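PDB 6OUX: threonine phosphate decarboxylase-like enzyme from Sulfurospirillum multivorans, which decarboxylates L-serine O-phosphate to ethanolamine O-phosphate in a pyridoxal phosphate-dependent reaction that supplies the linker precursor for norcobamide biosynthesis. Local coordinates for residues Gln83-Ser86 with Leu87-Val90; Leu60-Ile63 with Asp64-Leu67. All coordinates share one frame; numbering follows the deposited sequence.

Contact 1. Residues Gln83-Ser86 with Leu87-Val90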
# COMPACT_ATOMS: atom_id res chain seq x y z
N GLN A 83 -2.90 10.07 -8.97
CA GLN A 83 -3.76 8.93 -9.12
C GLN A 83 -3.21 8.00 -10.21
O GLN A 83 -2.29 8.37 -10.95
CB GLN A 83 -5.19 9.36 -9.47
CG GLN A 83 -5.82 10.48 -8.63
CD GLN A 83 -5.55 10.37 -7.13
OE1 GLN A 83 -4.90 11.24 -6.54
NE2 GLN A 83 -6.06 9.31 -6.50
N GLN A 84 -3.79 6.80 -10.28
CA GLN A 84 -3.33 5.72 -11.15
C GLN A 84 -3.05 6.15 -12.59
O GLN A 84 -1.93 5.92 -13.12
CB GLN A 84 -4.31 4.54 -11.07
CG GLN A 84 -3.93 3.34 -11.92
CD GLN A 84 -2.97 2.35 -11.28
OE1 GLN A 84 -2.79 2.27 -10.02
NE2 GLN A 84 -2.38 1.54 -12.13
N ARG A 85 -4.01 6.82 -13.24
CA ARG A 85 -3.82 7.28 -14.65
C ARG A 85 -2.58 8.16 -14.86
O ARG A 85 -1.92 8.13 -15.95
CB ARG A 85 -5.08 8.00 -15.19
CG ARG A 85 -6.36 7.16 -15.28
CD ARG A 85 -6.21 5.99 -16.26
NE ARG A 85 -7.37 5.10 -16.35
CZ ARG A 85 -7.37 3.91 -16.97
NH1 ARG A 85 -6.26 3.46 -17.54
NH2 ARG A 85 -8.46 3.14 -16.97
N SER A 86 -2.25 8.99 -13.87
CA SER A 86 -1.12 9.85 -14.04
C SER A 86 0.16 9.01 -13.90
O SER A 86 1.13 9.28 -14.60
CB SER A 86 -1.21 11.10 -13.13
OG SER A 86 0.05 11.48 -12.64
N LEU A 87 0.14 7.99 -13.04
CA LEU A 87 1.28 7.08 -12.80
C LEU A 87 1.54 6.16 -14.02
O LEU A 87 2.68 5.98 -14.45
CB LEU A 87 1.01 6.21 -11.58
CG LEU A 87 0.84 6.97 -10.26
CD1 LEU A 87 0.39 6.05 -9.16
CD2 LEU A 87 2.13 7.71 -9.95
N GLN A 88 0.46 5.70 -14.63
CA GLN A 88 0.53 5.01 -15.91
C GLN A 88 1.32 5.79 -16.95
O GLN A 88 2.24 5.25 -17.67
CB GLN A 88 -0.90 4.74 -16.40
CG GLN A 88 -1.61 3.62 -15.68
CD GLN A 88 -2.92 3.33 -16.36
OE1 GLN A 88 -3.45 4.19 -17.01
NE2 GLN A 88 -3.42 2.13 -16.24
N LYS A 89 0.99 7.08 -17.04
CA LYS A 89 1.67 7.94 -17.98
C LYS A 89 3.14 8.13 -17.66
O LYS A 89 3.94 8.17 -18.57
CB LYS A 89 0.91 9.26 -18.16
CG LYS A 89 -0.32 9.03 -19.04
CD LYS A 89 -1.46 10.01 -18.78
CE LYS A 89 -2.70 9.60 -19.56
NZ LYS A 89 -3.90 9.63 -18.69
N VAL A 90 3.52 8.17 -16.39
CA VAL A 90 4.93 8.29 -16.07
C VAL A 90 5.67 7.05 -16.56
O VAL A 90 6.70 7.17 -17.18
CB VAL A 90 5.17 8.57 -14.58
CG1 VAL A 90 6.64 8.57 -14.25
CG2 VAL A 90 4.57 9.92 -14.20
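The N-terminal two turns of helix 84-95, with Gln83 at the N-cap position, are where Gln83-Ser86 and Leu87-Val90 meet, and they illustrate how a helix start can be held by backbone and side chain together. Gln83 O receives two amides, Ser86 N from its own segment and Leu87 N at 3.2 Å. The following turn repeats the i to i+4 pattern: Gln88 N bonds to Gln84 O at 2.8 Å, and Lys89 N and Val90 N bond to the carbonyls of Arg85 and Ser86. On one flank Arg85 and Gln88 run alongside each other and point the same way. Arg85 bends at its second torsion (chi2 -63°), which brings NH1 alongside the end of the Gln88 side chain. There NH1 donates to Gln88 OE1 over 3.0 Å, reaching a lone pair in the amide plane, although the two flat groups are turned 65° apart. Both ends have further partners, for Arg85 NH2 forms a salt bridge with Asp264 and Gln88 NE2 bonds to Ile102 O, so the amide spans an arginine and strand 102-105. A leucine in place of Gln88 would probably leave Arg85 NH1 without this acceptor and Ile102 O without its side-chain donor. Leu87, on another side of the helix, packs against Ile104 and Leu283. Across the exposed surface the Lys89 chain lies over the preceding turn, its CD 3.4 Å from Arg85 O and its NZ 4.0 Å from Arg85 CB.

Contact 2. Residues Leu60-Ile63 with Asp64-Leu67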
# COMPACT_ATOMS: atom_id res chain seq x y z
N LEU A 60 18.97 6.71 -2.19
CA LEU A 60 19.04 7.50 -0.94
C LEU A 60 19.75 8.84 -1.16
O LEU A 60 19.39 9.88 -0.57
CB LEU A 60 19.71 6.75 0.18
CG LEU A 60 18.86 5.58 0.73
CD1 LEU A 60 19.75 4.68 1.56
CD2 LEU A 60 17.67 6.16 1.52
N ASP A 61 20.74 8.83 -2.05
CA ASP A 61 21.53 10.02 -2.33
C ASP A 61 20.68 11.02 -3.07
O ASP A 61 20.76 12.18 -2.75
CB ASP A 61 22.78 9.66 -3.13
CG ASP A 61 23.64 10.84 -3.39
OD1 ASP A 61 24.19 11.42 -2.43
OD2 ASP A 61 23.72 11.19 -4.55
N TYR A 62 19.86 10.59 -4.04
CA TYR A 62 18.91 11.46 -4.67
C TYR A 62 17.86 12.02 -3.68
O TYR A 62 17.50 13.22 -3.74
CB TYR A 62 18.20 10.80 -5.85
CG TYR A 62 18.93 10.82 -7.16
CD1 TYR A 62 19.82 9.82 -7.54
CD2 TYR A 62 18.70 11.82 -8.05
CE1 TYR A 62 20.45 9.84 -8.75
CE2 TYR A 62 19.32 11.85 -9.26
CZ TYR A 62 20.19 10.87 -9.60
OH TYR A 62 20.75 10.97 -10.80
N ILE A 63 17.41 11.17 -2.76
CA ILE A 63 16.49 11.62 -1.73
C ILE A 63 17.15 12.72 -0.84
O ILE A 63 16.56 13.76 -0.61
CB ILE A 63 15.98 10.45 -0.93
CG1 ILE A 63 15.11 9.57 -1.82
CG2 ILE A 63 15.17 10.94 0.27
CD1 ILE A 63 14.63 8.29 -1.16
N ASP A 64 18.36 12.46 -0.37
CA ASP A 64 19.05 13.38 0.47
C ASP A 64 19.20 14.70 -0.24
O ASP A 64 18.90 15.74 0.36
CB ASP A 64 20.42 12.83 0.83
CG ASP A 64 21.18 13.69 1.82
OD1 ASP A 64 20.57 14.47 2.54
OD2 ASP A 64 22.43 13.59 1.87
N ARG A 65 19.68 14.65 -1.48
CA ARG A 65 20.02 15.85 -2.22
C ARG A 65 18.77 16.60 -2.67
O ARG A 65 18.73 17.82 -2.61
CB ARG A 65 20.98 15.59 -3.41
CG ARG A 65 22.43 15.16 -3.01
CD ARG A 65 23.25 14.35 -4.09
NE ARG A 65 22.72 14.85 -5.29
CZ ARG A 65 22.05 14.28 -6.26
NH1 ARG A 65 21.56 15.14 -7.07
NH2 ARG A 65 21.98 12.98 -6.53
N GLU A 66 17.77 15.88 -3.11
CA GLU A 66 16.60 16.50 -3.73
C GLU A 66 15.40 16.73 -2.79
O GLU A 66 14.54 17.57 -3.08
CB GLU A 66 16.11 15.71 -4.95
CG GLU A 66 17.13 15.56 -6.07
CD GLU A 66 16.56 14.92 -7.34
OE1 GLU A 66 15.46 14.37 -7.29
OE2 GLU A 66 17.24 14.92 -8.39
N LEU A 67 15.33 15.97 -1.70
CA LEU A 67 14.17 16.10 -0.80
C LEU A 67 14.52 16.61 0.55
O LEU A 67 13.79 17.42 1.11
CB LEU A 67 13.44 14.75 -0.62
CG LEU A 67 12.76 14.22 -1.89
CD1 LEU A 67 12.00 12.96 -1.53
CD2 LEU A 67 11.83 15.17 -2.60
O HOH W 1 23.74 11.07 0.98
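Leu60 joins the following turn of helix 53-68 through its carbonyl, which accepts Asp64 N at 2.8 Å. Asp61 does more: besides the backbone bond from Arg65 N, its carboxylate makes an i to i+4 salt bridge. CG lies opposite the backbone N (chi1 -178°), bringing OD2 to 3.2 Å from Arg65 NH2. The hydrogen bond is almost straight and the oxygen lies in the guanidinium plane, yet the nitrogen approaches from above the carboxylate. A water also bridges the two acids, donating to Asp64 OD2 and weakly to Asp61 OD1. At Tyr62 the same NH2 sits 3.7 Å above the plane of the ring, over its centre, in a cation-pi contact; the bend of the arginine at chi3 (30°) folds it there. Glu66 meets the edge of that ring, OE2 being 3.4 Å from CD2, with the carboxylate nearly perpendicular to it, while Tyr281 and Arg288 hold its oxygens. Ile63 closes the segment, its CG2 4.2 Å from Leu67 CD1 and its carbonyl bonded to Leu67 N, just where a wider pi-type turn begins at Asp64. Tyr62, Ile63 and Leu67 face Tyr281 of helix 277-286, Tyr62 stacks edge-to-face on Phe291 of helix 289-314, Leu67 packs on helix 73-78, and Tyr73 of the second subunit touches Ile63 and Asp64.

Overall arrangement
Contact 2 comes first along the chain, at the C-terminal end of helix 53-68; contact 1 follows, at the start of helix 84-95, with helix 73-78 in between. Their centres are 23 Å apart and their nearest atoms about 13 Å, so they do not touch. What they share is helix 277-286: Tyr281 and Leu285 pack against 60-67, while Leu283 and Arg284 pack against 83-90. One helix from much later in the chain thus serves both. Contact 1 also reaches strand 102-105, at the edge of the seven-stranded sheet, whereas contact 2 meets the second subunit. Both belong to the part of the chain with the aminotransferase class I and II fold, away from the substrate-binding residues.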